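Local coordinates for eukaryotic Translation Initiation 4E (Schistosoma mansoni, PDB 3HXI), which binds the m7G cap of mRNA, here as m7GpppG with a 4E-BP peptide also bound, and so probably recruits mRNA for translation initiation, at residues A[16-21]-A[47-52]; A[37-42]-A[64-69]; A[78-83]-A[120-125]; A[86-91]-A[157-162]. One frame throughout, in Å; residues are numbered along the deposited sequence.

Contact 1. Residues A[16-21]-A[47-52]; sequences WSYYLF and SVLTHT. With GTG (7-methyl-guanosine-5'-triphosphate-5'-guanosine), chain C.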
# COMPACT_ATOMS: atom_id res chain seq x y z
N TRP A 16 11.61 2.01 3.98
CA TRP A 16 10.39 1.20 3.98
C TRP A 16 10.67 -0.18 4.51
O TRP A 16 11.76 -0.72 4.33
CB TRP A 16 9.82 1.07 2.55
CG TRP A 16 9.47 2.36 1.93
CD1 TRP A 16 10.31 3.18 1.23
CD2 TRP A 16 8.18 2.98 1.90
NE1 TRP A 16 9.64 4.30 0.81
CE2 TRP A 16 8.33 4.20 1.19
CE3 TRP A 16 6.92 2.64 2.41
CZ2 TRP A 16 7.26 5.08 0.98
CZ3 TRP A 16 5.85 3.51 2.18
CH2 TRP A 16 6.03 4.72 1.49
N SER A 17 9.66 -0.77 5.15
CA SER A 17 9.75 -2.17 5.56
C SER A 17 8.65 -3.00 4.91
O SER A 17 7.55 -2.51 4.65
CB SER A 17 9.73 -2.29 7.07
OG SER A 17 10.89 -1.68 7.61
N TYR A 18 8.98 -4.26 4.62
CA TYR A 18 8.11 -5.13 3.86
C TYR A 18 7.74 -6.33 4.72
O TYR A 18 8.62 -6.99 5.32
CB TYR A 18 8.83 -5.58 2.60
CG TYR A 18 7.98 -6.03 1.43
CD1 TYR A 18 7.78 -7.38 1.17
CD2 TYR A 18 7.42 -5.10 0.53
CE1 TYR A 18 7.03 -7.81 0.07
CE2 TYR A 18 6.66 -5.51 -0.57
CZ TYR A 18 6.49 -6.88 -0.79
OH TYR A 18 5.76 -7.33 -1.88
N TYR A 19 6.45 -6.62 4.80
CA TYR A 19 5.98 -7.66 5.69
C TYR A 19 5.10 -8.64 4.95
O TYR A 19 4.42 -8.28 3.99
CB TYR A 19 5.11 -7.06 6.81
CG TYR A 19 5.75 -5.96 7.63
CD1 TYR A 19 6.21 -6.23 8.91
CD2 TYR A 19 5.85 -4.65 7.14
CE1 TYR A 19 6.79 -5.22 9.69
CE2 TYR A 19 6.42 -3.64 7.90
CZ TYR A 19 6.90 -3.94 9.18
OH TYR A 19 7.47 -2.95 9.95
N LEU A 20 5.12 -9.89 5.44
CA LEU A 20 4.18 -10.92 5.03
C LEU A 20 3.24 -11.23 6.16
O LEU A 20 3.68 -11.46 7.29
CB LEU A 20 4.92 -12.22 4.66
CG LEU A 20 6.20 -12.05 3.83
CD1 LEU A 20 6.84 -13.42 3.58
CD2 LEU A 20 5.93 -11.33 2.49
N PHE A 21 1.95 -11.24 5.86
CA PHE A 21 0.94 -11.73 6.80
C PHE A 21 0.62 -13.19 6.48
O PHE A 21 0.12 -13.49 5.41
CB PHE A 21 -0.35 -10.88 6.72
CG PHE A 21 -1.44 -11.40 7.61
CD1 PHE A 21 -1.58 -10.92 8.90
CD2 PHE A 21 -2.29 -12.42 7.17
CE1 PHE A 21 -2.56 -11.42 9.74
CE2 PHE A 21 -3.28 -12.92 8.00
CZ PHE A 21 -3.40 -12.43 9.30
N SER A 47 15.19 -5.43 -5.32
CA SER A 47 15.71 -6.71 -4.84
C SER A 47 14.71 -7.43 -3.92
O SER A 47 14.56 -8.66 -3.99
CB SER A 47 17.07 -6.55 -4.15
OG SER A 47 18.09 -6.34 -5.11
N VAL A 48 14.03 -6.67 -3.07
CA VAL A 48 12.95 -7.21 -2.25
C VAL A 48 11.89 -7.88 -3.14
O VAL A 48 11.48 -9.01 -2.87
CB VAL A 48 12.26 -6.13 -1.39
CG1 VAL A 48 11.19 -6.76 -0.49
CG2 VAL A 48 13.28 -5.34 -0.56
N LEU A 49 11.43 -7.17 -4.17
CA LEU A 49 10.36 -7.70 -5.03
C LEU A 49 10.83 -8.95 -5.79
O LEU A 49 10.07 -9.91 -5.93
CB LEU A 49 9.80 -6.63 -5.97
CG LEU A 49 8.96 -5.52 -5.32
CD1 LEU A 49 8.43 -4.57 -6.40
CD2 LEU A 49 7.81 -6.06 -4.49
N THR A 50 12.09 -8.94 -6.25
CA THR A 50 12.67 -10.09 -6.97
C THR A 50 12.89 -11.34 -6.08
O THR A 50 13.06 -12.45 -6.60
CB THR A 50 14.01 -9.70 -7.65
OG1 THR A 50 13.77 -8.66 -8.60
CG2 THR A 50 14.62 -10.89 -8.39
N HIS A 51 12.89 -11.15 -4.77
CA HIS A 51 13.19 -12.24 -3.83
C HIS A 51 12.02 -12.63 -2.93
O HIS A 51 12.20 -13.36 -1.95
CB HIS A 51 14.39 -11.86 -2.98
CG HIS A 51 15.65 -11.69 -3.77
ND1 HIS A 51 16.63 -10.77 -3.43
CD2 HIS A 51 16.09 -12.31 -4.89
CE1 HIS A 51 17.62 -10.85 -4.30
NE2 HIS A 51 17.32 -11.77 -5.20
N THR A 52 10.83 -12.14 -3.25
CA THR A 52 9.64 -12.48 -2.50
C THR A 52 8.56 -12.83 -3.51
O THR A 52 8.69 -12.52 -4.69
CB THR A 52 9.17 -11.33 -1.59
OG1 THR A 52 9.00 -10.15 -2.37
CG2 THR A 52 10.20 -11.06 -0.49
PA GTG C . -8.91 -8.33 6.68
O1A GTG C . -7.95 -9.45 6.38
O2A GTG C . -8.63 -6.90 6.25
O3A GTG C . -10.41 -8.67 6.20
PB GTG C . -10.94 -9.83 5.26
O1B GTG C . -10.21 -9.85 3.94
O2B GTG C . -12.46 -9.70 5.27
O3B GTG C . -10.58 -11.12 6.16
N9A GTG C . -7.14 -6.97 11.55
C8A GTG C . -6.89 -6.46 10.34
N7A GTG C . -6.06 -5.40 10.48
C7X GTG C . -5.56 -4.59 9.34
C5A GTG C . -5.80 -5.27 11.78
C6A GTG C . -5.01 -4.35 12.48
O6A GTG C . -4.37 -3.43 11.92
N1A GTG C . -4.96 -4.46 13.83
C2A GTG C . -5.65 -5.46 14.47
N2A GTG C . -5.61 -5.59 15.81
N3A GTG C . -6.41 -6.34 13.79
C4A GTG C . -6.48 -6.26 12.45
O5D GTG C . -9.06 -8.28 8.25
C5D GTG C . -9.49 -9.45 8.94
C4D GTG C . -9.43 -9.19 10.43
O4D GTG C . -8.07 -9.05 10.81
C3D GTG C . -10.11 -7.91 10.87
O3D GTG C . -11.52 -8.10 11.00
C2D GTG C . -9.42 -7.64 12.18
O2D GTG C . -10.00 -8.44 13.22
C1D GTG C . -8.00 -8.12 11.90
PG GTG C . -10.68 -12.66 5.72
O1G GTG C . -10.67 -12.86 4.24
O2G GTG C . -11.76 -13.32 6.56
O5E GTG C . -9.27 -13.17 6.31
C5E GTG C . -8.05 -12.82 5.65
C4E GTG C . -6.88 -13.50 6.34
O4E GTG C . -6.79 -13.01 7.68
C3E GTG C . -7.06 -15.00 6.46
O3E GTG C . -5.74 -15.58 6.49
C2E GTG C . -7.70 -15.20 7.82
O2E GTG C . -7.43 -16.50 8.38
C1E GTG C . -7.00 -14.10 8.61
N9B GTG C . -7.72 -13.52 9.76
C8B GTG C . -8.99 -12.91 9.44
N7B GTG C . -9.40 -12.41 10.75
C5B GTG C . -8.41 -12.70 11.65
C6B GTG C . -8.25 -12.45 13.09
O6B GTG C . -9.17 -11.83 13.68
N1B GTG C . -7.12 -12.91 13.70
C2B GTG C . -6.14 -13.58 13.01
N2B GTG C . -5.01 -14.02 13.63
N3B GTG C . -6.22 -13.84 11.68
C4B GTG C . -7.30 -13.42 10.99
O HOH W 1 6.24 -9.85 -2.55
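Tyr-18 packs on Val-48, Leu-49 and Thr-52 in a largely apolar contact with a water bridge beside the ring. It joins strand 11-21 to the end of helix 42-50. Val-48 CG1 sits over one face of the Tyr-18 ring, displaced toward its rim. This is a CH-pi contact, with Val-48 CG1 4.1 Å from the Tyr-18 ring centroid. Tyr-18 CG is nearly trans to its backbone N (chi1 -157°), which swings the ring out toward the helix. Leu-49 CD2 approaches the far end of the ring and lies 3.6 Å from Tyr-18 OH.

One water links the two hydroxyls. It lies 2.7 Å from Tyr-18 OH and donates to Thr-52 OG1 at 2.8 Å. Thr-52 OG1 in turn donates to Val-48 O over 2.8 Å. His-51 N also binds Val-48 O, from the opposite face of the carbonyl plane, so two donors grip this oxygen where the helix ends.

Tyr-18 OH is further bonded to Trp-100 NE1 of helix 96-108. Phe-21 CE2 comes within 3.5 Å of O4E of the cap analogue, so the strand reaches from this packing to the cap pocket. Strand 11-21 itself runs between strands 33-41 and 63-68.

Contact 2. Residues A[37-42]-A[64-69]; sequences ATFSTI and LYMFKS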
# COMPACT_ATOMS: atom_id res chain seq x y z
N ALA A 37 11.95 -7.52 5.08
CA ALA A 37 12.96 -6.58 4.58
C ALA A 37 12.70 -5.14 5.00
O ALA A 37 11.56 -4.75 5.28
CB ALA A 37 13.10 -6.69 3.07
N THR A 38 13.79 -4.37 5.11
CA THR A 38 13.78 -2.92 5.26
C THR A 38 14.73 -2.39 4.19
O THR A 38 15.86 -2.87 4.08
CB THR A 38 14.25 -2.44 6.66
OG1 THR A 38 13.32 -2.87 7.67
CG2 THR A 38 14.33 -0.91 6.70
N PHE A 39 14.28 -1.44 3.38
CA PHE A 39 15.10 -0.93 2.28
C PHE A 39 15.01 0.60 2.18
O PHE A 39 14.07 1.20 2.70
CB PHE A 39 14.72 -1.60 0.94
CG PHE A 39 13.31 -1.31 0.48
CD1 PHE A 39 13.03 -0.17 -0.25
CD2 PHE A 39 12.26 -2.18 0.81
CE1 PHE A 39 11.72 0.12 -0.66
CE2 PHE A 39 10.95 -1.89 0.39
CZ PHE A 39 10.69 -0.75 -0.34
N SER A 40 15.99 1.22 1.53
CA SER A 40 16.06 2.66 1.52
C SER A 40 16.67 3.18 0.22
O SER A 40 16.97 4.37 0.10
CB SER A 40 16.89 3.13 2.71
OG SER A 40 18.12 2.44 2.70
N THR A 41 16.83 2.27 -0.74
CA THR A 41 17.39 2.60 -2.06
C THR A 41 16.51 1.98 -3.13
O THR A 41 15.83 0.97 -2.88
CB THR A 41 18.86 2.06 -2.22
OG1 THR A 41 18.85 0.61 -2.31
CG2 THR A 41 19.75 2.50 -1.02
N ILE A 42 16.52 2.56 -4.33
CA ILE A 42 15.82 1.95 -5.48
C ILE A 42 16.31 0.52 -5.68
O ILE A 42 15.51 -0.39 -5.95
CB ILE A 42 16.10 2.71 -6.81
CG1 ILE A 42 15.56 4.14 -6.74
CG2 ILE A 42 15.53 1.92 -8.03
CD1 ILE A 42 15.92 5.00 -7.96
N LEU A 64 0.55 -8.92 1.74
CA LEU A 64 1.80 -8.17 1.66
C LEU A 64 1.54 -6.75 2.16
O LEU A 64 0.56 -6.11 1.76
CB LEU A 64 2.28 -8.10 0.21
CG LEU A 64 2.34 -9.40 -0.58
CD1 LEU A 64 2.68 -9.11 -2.06
CD2 LEU A 64 3.35 -10.36 0.06
N TYR A 65 2.42 -6.28 3.05
CA TYR A 65 2.34 -4.93 3.63
C TYR A 65 3.65 -4.20 3.38
O TYR A 65 4.72 -4.74 3.70
CB TYR A 65 2.12 -5.01 5.15
CG TYR A 65 0.71 -5.39 5.59
CD1 TYR A 65 -0.16 -4.42 6.12
CD2 TYR A 65 0.24 -6.71 5.48
CE1 TYR A 65 -1.45 -4.75 6.52
CE2 TYR A 65 -1.05 -7.06 5.88
CZ TYR A 65 -1.89 -6.06 6.41
OH TYR A 65 -3.19 -6.37 6.80
N MET A 66 3.58 -2.98 2.83
CA MET A 66 4.78 -2.15 2.71
C MET A 66 4.55 -0.79 3.36
O MET A 66 3.69 -0.02 2.91
CB MET A 66 5.23 -1.97 1.26
CG MET A 66 6.55 -1.16 1.14
SD MET A 66 6.94 -0.53 -0.51
CE MET A 66 5.78 0.85 -0.61
N PHE A 67 5.30 -0.53 4.44
CA PHE A 67 5.10 0.66 5.27
C PHE A 67 6.39 1.43 5.52
O PHE A 67 7.46 0.83 5.61
CB PHE A 67 4.46 0.24 6.61
CG PHE A 67 2.96 0.12 6.53
CD1 PHE A 67 2.14 1.06 7.16
CD2 PHE A 67 2.37 -0.90 5.79
CE1 PHE A 67 0.72 0.97 7.05
CE2 PHE A 67 0.96 -1.00 5.68
CZ PHE A 67 0.15 -0.06 6.31
N LYS A 68 6.31 2.76 5.64
CA LYS A 68 7.48 3.55 6.05
C LYS A 68 7.98 2.90 7.32
O LYS A 68 7.18 2.56 8.21
CB LYS A 68 7.11 5.04 6.28
CG LYS A 68 6.72 5.73 4.99
CD LYS A 68 6.61 7.23 5.11
CE LYS A 68 6.19 7.86 3.79
NZ LYS A 68 5.85 9.29 3.99
N SER A 69 9.31 2.69 7.40
CA SER A 69 9.93 1.85 8.43
C SER A 69 9.54 2.17 9.88
O SER A 69 9.48 1.28 10.72
CB SER A 69 11.46 1.88 8.30
OG SER A 69 11.95 3.20 8.40
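Phe-39 and Met-66 make the main contact, which is of the sulfur-aromatic kind. Met-66 SD lies in the plane of the Phe-39 ring and faces its edge at CZ. The separation of Phe-39 CZ and Met-66 SD is 3.8 Å. From the ring centroid of Phe-39, Met-66 SD is 5.1 Å away and 84° off the normal, so the sulfur does not sit over the face. The Met-66 chain runs out nearly straight and then bends at its last torsion (chi3 76°). This leaves the sulfur against the ring and turns CE away from it. The two side chains cross at about a right angle.

The second contact is a looser apolar touch. Thr-38 CG2 meets Ser-69 CB at 4.3 Å.

Hydrogen bonding does not join the two segments directly, because strand 11-21 lies between strands 33-41 and 63-68. Thr-38 OG1 is bonded to Ser-17 OG of that middle strand. Trp-16 of the same strand also meets the Phe-39 ring. Phe-39 and Met-66 both touch Ile-108 of helix 96-108. Tyr-65, next to Met-66 in the chain, instead touches the cap analogue. The arrangement is typical of the eIF4E fold, a curved antiparallel sheet with long helices on one face and the cap site on the other side.

Contact 3. Residues A[78-83]-A[120-125]; sequences PKNENG and QICGAV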
# COMPACT_ATOMS: atom_id res chain seq x y z
N PRO A 78 0.47 4.92 16.15
CA PRO A 78 0.02 6.32 16.30
C PRO A 78 -0.21 6.98 14.95
O PRO A 78 -1.14 7.78 14.80
CB PRO A 78 1.21 7.00 17.01
CG PRO A 78 1.92 5.90 17.70
CD PRO A 78 1.72 4.66 16.88
N LYS A 79 0.61 6.62 13.97
CA LYS A 79 0.48 7.17 12.62
C LYS A 79 -0.70 6.58 11.83
O LYS A 79 -1.11 7.16 10.83
CB LYS A 79 1.78 7.02 11.84
CG LYS A 79 2.97 7.80 12.43
CD LYS A 79 2.91 9.26 12.11
CE LYS A 79 3.08 9.52 10.62
NZ LYS A 79 2.74 10.93 10.31
N ASN A 80 -1.23 5.45 12.28
CA ASN A 80 -2.41 4.83 11.63
C ASN A 80 -3.72 5.01 12.37
O ASN A 80 -4.78 5.01 11.74
CB ASN A 80 -2.20 3.33 11.38
CG ASN A 80 -1.03 3.02 10.46
OD1 ASN A 80 -0.79 3.72 9.47
ND2 ASN A 80 -0.30 1.96 10.77
N GLU A 81 -3.68 5.17 13.69
CA GLU A 81 -4.90 5.06 14.50
C GLU A 81 -6.01 6.07 14.15
O GLU A 81 -7.20 5.76 14.31
CB GLU A 81 -4.57 5.09 15.99
CG GLU A 81 -3.86 6.34 16.47
CD GLU A 81 -3.68 6.36 17.98
OE1 GLU A 81 -2.71 7.00 18.45
OE2 GLU A 81 -4.51 5.75 18.68
N ASN A 82 -5.63 7.25 13.67
CA ASN A 82 -6.58 8.28 13.28
C ASN A 82 -6.66 8.45 11.78
O ASN A 82 -7.20 9.46 11.27
CB ASN A 82 -6.25 9.58 13.99
CG ASN A 82 -6.32 9.44 15.51
OD1 ASN A 82 -5.43 9.89 16.22
ND2 ASN A 82 -7.36 8.79 15.99
N GLY A 83 -6.18 7.43 11.07
CA GLY A 83 -6.12 7.46 9.61
C GLY A 83 -7.22 6.71 8.88
O GLY A 83 -8.35 6.50 9.38
N GLN A 120 1.20 12.27 4.12
CA GLN A 120 0.00 11.52 4.50
C GLN A 120 0.25 10.02 4.42
O GLN A 120 -0.44 9.24 5.09
CB GLN A 120 -1.19 11.87 3.60
CG GLN A 120 -1.96 13.11 3.97
CD GLN A 120 -2.52 13.02 5.38
OE1 GLN A 120 -3.35 12.14 5.69
NE2 GLN A 120 -2.05 13.89 6.24
N ILE A 121 1.23 9.63 3.61
CA ILE A 121 1.40 8.21 3.27
C ILE A 121 1.96 7.40 4.43
O ILE A 121 3.02 7.74 4.99
CB ILE A 121 2.28 8.00 1.98
CG1 ILE A 121 1.65 8.69 0.75
CG2 ILE A 121 2.56 6.49 1.74
CD1 ILE A 121 0.28 8.16 0.30
N CYS A 122 1.27 6.32 4.77
CA CYS A 122 1.78 5.35 5.73
C CYS A 122 2.30 4.10 5.05
O CYS A 122 3.43 3.68 5.29
CB CYS A 122 0.70 4.97 6.73
SG CYS A 122 0.18 6.37 7.75
N GLY A 123 1.49 3.50 4.19
CA GLY A 123 1.90 2.26 3.53
C GLY A 123 0.87 1.69 2.57
O GLY A 123 -0.18 2.30 2.35
N ALA A 124 1.19 0.54 1.99
CA ALA A 124 0.34 -0.14 1.02
C ALA A 124 0.15 -1.61 1.42
O ALA A 124 1.00 -2.20 2.10
CB ALA A 124 0.93 -0.04 -0.38
N VAL A 125 -0.96 -2.19 0.99
CA VAL A 125 -1.34 -3.56 1.37
C VAL A 125 -1.94 -4.28 0.17
O VAL A 125 -2.81 -3.74 -0.51
CB VAL A 125 -2.41 -3.56 2.50
CG1 VAL A 125 -2.65 -4.99 3.05
CG2 VAL A 125 -2.03 -2.61 3.64
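Lys-79 is the first residue of segment 78-83 to meet the other segment, and it does so mainly through its backbone. Lys-79 O lies 3.4 Å from Cys-122 SG. The same oxygen is hydrogen-bonded to Thr-140 OG1. Lys-79 CB reaches Cys-122 SG more loosely, at 4.4 Å.

Asn-80 follows with its side-chain amide. Asn-80 OD1 is 3.3 Å from Cys-122 SG and 3.4 Å from Cys-122 CB, so the oxygen rests alongside the CB-SG bond. The other end of the amide is fixed by a bond from Asn-80 ND2 to Lys-74 O. That bond limits rotation of the amide. Asn-80 O closes the turn by accepting from Gly-83 N at 2.9 Å, just before the chain enters strand 84-89.

Cys-122 is the one residue of segment 120-125 that meets this short helical turn. With SG anti to the carbonyl carbon (chi1 -65°), the sulfur lies against both Lys-79 O and Asn-80 OD1. Cys-122 and Gly-123 both face Trp-138, forming a classic beta bulge at the start of strand 121-127. Asn-80 also packs on Phe-67 of strand 63-68 and on Trp-138 of strand 134-139, the two neighbours of strand 121-127. Ile-121 and Ala-124 pack instead on helix 96-108.

Contact 4. Residues A[86-91]-A[157-162]; sequences WLINVT and ERLELE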
# COMPACT_ATOMS: atom_id res chain seq x y z
N TRP A 86 -7.36 4.17 1.30
CA TRP A 86 -7.98 4.05 -0.01
C TRP A 86 -8.05 2.57 -0.33
O TRP A 86 -7.03 1.90 -0.32
CB TRP A 86 -7.17 4.80 -1.09
CG TRP A 86 -7.51 6.29 -1.14
CD1 TRP A 86 -6.67 7.33 -0.83
CD2 TRP A 86 -8.77 6.88 -1.49
NE1 TRP A 86 -7.33 8.55 -1.00
CE2 TRP A 86 -8.62 8.29 -1.40
CE3 TRP A 86 -10.01 6.36 -1.91
CZ2 TRP A 86 -9.67 9.18 -1.70
CZ3 TRP A 86 -11.03 7.22 -2.19
CH2 TRP A 86 -10.86 8.63 -2.08
N LEU A 87 -9.27 2.07 -0.57
CA LEU A 87 -9.49 0.65 -0.87
C LEU A 87 -9.78 0.43 -2.35
O LEU A 87 -10.65 1.09 -2.94
CB LEU A 87 -10.62 0.09 0.00
CG LEU A 87 -11.03 -1.35 -0.36
CD1 LEU A 87 -10.00 -2.33 0.14
CD2 LEU A 87 -12.40 -1.63 0.20
N ILE A 88 -9.04 -0.50 -2.94
CA ILE A 88 -9.16 -0.80 -4.38
C ILE A 88 -9.63 -2.24 -4.52
O ILE A 88 -8.95 -3.15 -4.06
CB ILE A 88 -7.79 -0.69 -5.10
CG1 ILE A 88 -7.23 0.73 -5.03
CG2 ILE A 88 -7.92 -1.14 -6.59
CD1 ILE A 88 -5.70 0.76 -5.08
N ASN A 89 -10.80 -2.43 -5.14
CA ASN A 89 -11.31 -3.76 -5.38
C ASN A 89 -10.87 -4.23 -6.74
O ASN A 89 -11.25 -3.65 -7.77
CB ASN A 89 -12.83 -3.80 -5.27
CG ASN A 89 -13.32 -3.53 -3.86
OD1 ASN A 89 -12.74 -4.03 -2.89
ND2 ASN A 89 -14.37 -2.74 -3.74
N VAL A 90 -10.05 -5.26 -6.74
CA VAL A 90 -9.46 -5.81 -7.96
C VAL A 90 -10.53 -6.52 -8.76
O VAL A 90 -11.34 -7.26 -8.19
CB VAL A 90 -8.32 -6.79 -7.61
CG1 VAL A 90 -7.79 -7.50 -8.87
CG2 VAL A 90 -7.21 -6.06 -6.89
N THR A 91 -10.54 -6.27 -10.07
CA THR A 91 -11.42 -6.98 -10.99
C THR A 91 -10.70 -8.15 -11.68
O THR A 91 -9.45 -8.19 -11.77
CB THR A 91 -12.04 -6.02 -12.03
OG1 THR A 91 -11.03 -5.55 -12.93
CG2 THR A 91 -12.71 -4.82 -11.35
N GLU A 157 -4.93 7.13 -11.39
CA GLU A 157 -4.17 7.42 -12.61
C GLU A 157 -3.08 6.39 -12.80
O GLU A 157 -3.01 5.75 -13.84
CB GLU A 157 -3.59 8.82 -12.57
CG GLU A 157 -4.63 9.91 -12.74
CD GLU A 157 -4.12 11.30 -12.37
OE1 GLU A 157 -2.97 11.41 -11.88
OE2 GLU A 157 -4.88 12.28 -12.56
N ARG A 158 -2.26 6.19 -11.77
CA ARG A 158 -1.09 5.35 -11.90
C ARG A 158 -1.46 3.88 -12.06
O ARG A 158 -0.79 3.14 -12.78
CB ARG A 158 -0.12 5.54 -10.73
CG ARG A 158 0.58 6.90 -10.70
CD ARG A 158 1.62 7.07 -11.81
NE ARG A 158 2.28 8.37 -11.65
CZ ARG A 158 1.79 9.55 -12.07
NH1 ARG A 158 0.64 9.63 -12.73
NH2 ARG A 158 2.48 10.66 -11.83
N LEU A 159 -2.55 3.47 -11.40
CA LEU A 159 -3.01 2.08 -11.48
C LEU A 159 -3.99 1.84 -12.63
O LEU A 159 -4.39 0.70 -12.87
CB LEU A 159 -3.56 1.62 -10.14
CG LEU A 159 -2.54 1.15 -9.11
CD1 LEU A 159 -1.43 2.19 -8.81
CD2 LEU A 159 -3.26 0.77 -7.83
N GLU A 160 -4.33 2.91 -13.35
CA GLU A 160 -5.23 2.85 -14.51
C GLU A 160 -6.56 2.20 -14.10
O GLU A 160 -7.08 1.31 -14.77
CB GLU A 160 -4.57 2.13 -15.70
CG GLU A 160 -3.18 2.68 -16.05
CD GLU A 160 -2.58 2.09 -17.33
OE1 GLU A 160 -3.17 1.15 -17.92
OE2 GLU A 160 -1.52 2.58 -17.77
N LEU A 161 -7.09 2.67 -12.97
CA LEU A 161 -8.30 2.12 -12.38
C LEU A 161 -9.56 2.74 -12.97
O LEU A 161 -9.62 3.95 -13.20
CB LEU A 161 -8.33 2.33 -10.87
CG LEU A 161 -7.18 1.80 -10.03
CD1 LEU A 161 -7.44 2.10 -8.56
CD2 LEU A 161 -6.97 0.29 -10.22
N GLU A 162 -10.56 1.90 -13.16
CA GLU A 162 -11.82 2.36 -13.71
C GLU A 162 -12.92 2.41 -12.66
O GLU A 162 -13.66 3.39 -12.58
CB GLU A 162 -12.19 1.49 -14.92
CG GLU A 162 -11.47 1.98 -16.18
CD GLU A 162 -11.53 1.02 -17.33
OE1 GLU A 162 -12.65 0.56 -17.67
OE2 GLU A 162 -10.47 0.72 -17.92
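Glu-160 N donates to Glu-157 O over 3.2 Å, closing the turn that holds Leu-159, with Leu-161 just beyond it; both meet Ile-88. This is the end of helix 145-159. Glu-160 has positive phi (55°), and two bonds run back into the last helical turn, so the ending is a Schellman motif. The chain leaves the helix there, and Leu-159 and Leu-161 both point at strand 84-89.

Ile-88 meets the two leucines with its whole branched end. Ile-88 CD1 touches Leu-159 CD2 at 3.7 Å. Leu-161 CD1 comes against both arms of Ile-88, 3.8 Å from Ile-88 CG1 and likewise 3.8 Å from Ile-88 CG2. Leu-161 CD2 adds a touch on Ile-88 CG2 at 4.0 Å. With chi1 at -63°, CG1 anti to the carbonyl carbon, both branches of Ile-88 face Leu-161. Each leucine side chain crosses Ile-88 at about a right angle.

The contact is part of the apolar layer between the eIF4E sheet and its helices. Strand 84-89 lies between strands 134-139 and 166-169. Ile-88 also packs on Ile-155 of helix 145-159. Leu-159 reaches Leu-103 of helix 96-108, and Leu-161 reaches Leu-99 of that helix. Nearby, Trp-86 NE1 is bonded to Ile-148 O, a polar tie between the same strand and helix.

In the fold
All four contacts reach one antiparallel sheet. Contacts 1 and 2 have centres 7 Å apart and cross along the chain. Tyr-18 N and Ala-37 O, 2.7 Å apart, probably form a hydrogen bond between them. Contact 2 meets contact 3 through neighbouring strands, where Met-66 O and Ala-124 N are also 2.7 Å apart. Contacts 2 and 4 lie on opposite sides of the chain's centre, with nearest atoms about 10 Å apart. Contacts 3 and 4 adjoin in sequence at helix 78-81 and strand 84-89. Segments 16-21 and 64-69 each give a residue to the cap pocket, Phe-21 and Tyr-65. The Asn-80 side chain lies about 7 Å from the cap analogue, that of Ile-88 about 13 Å.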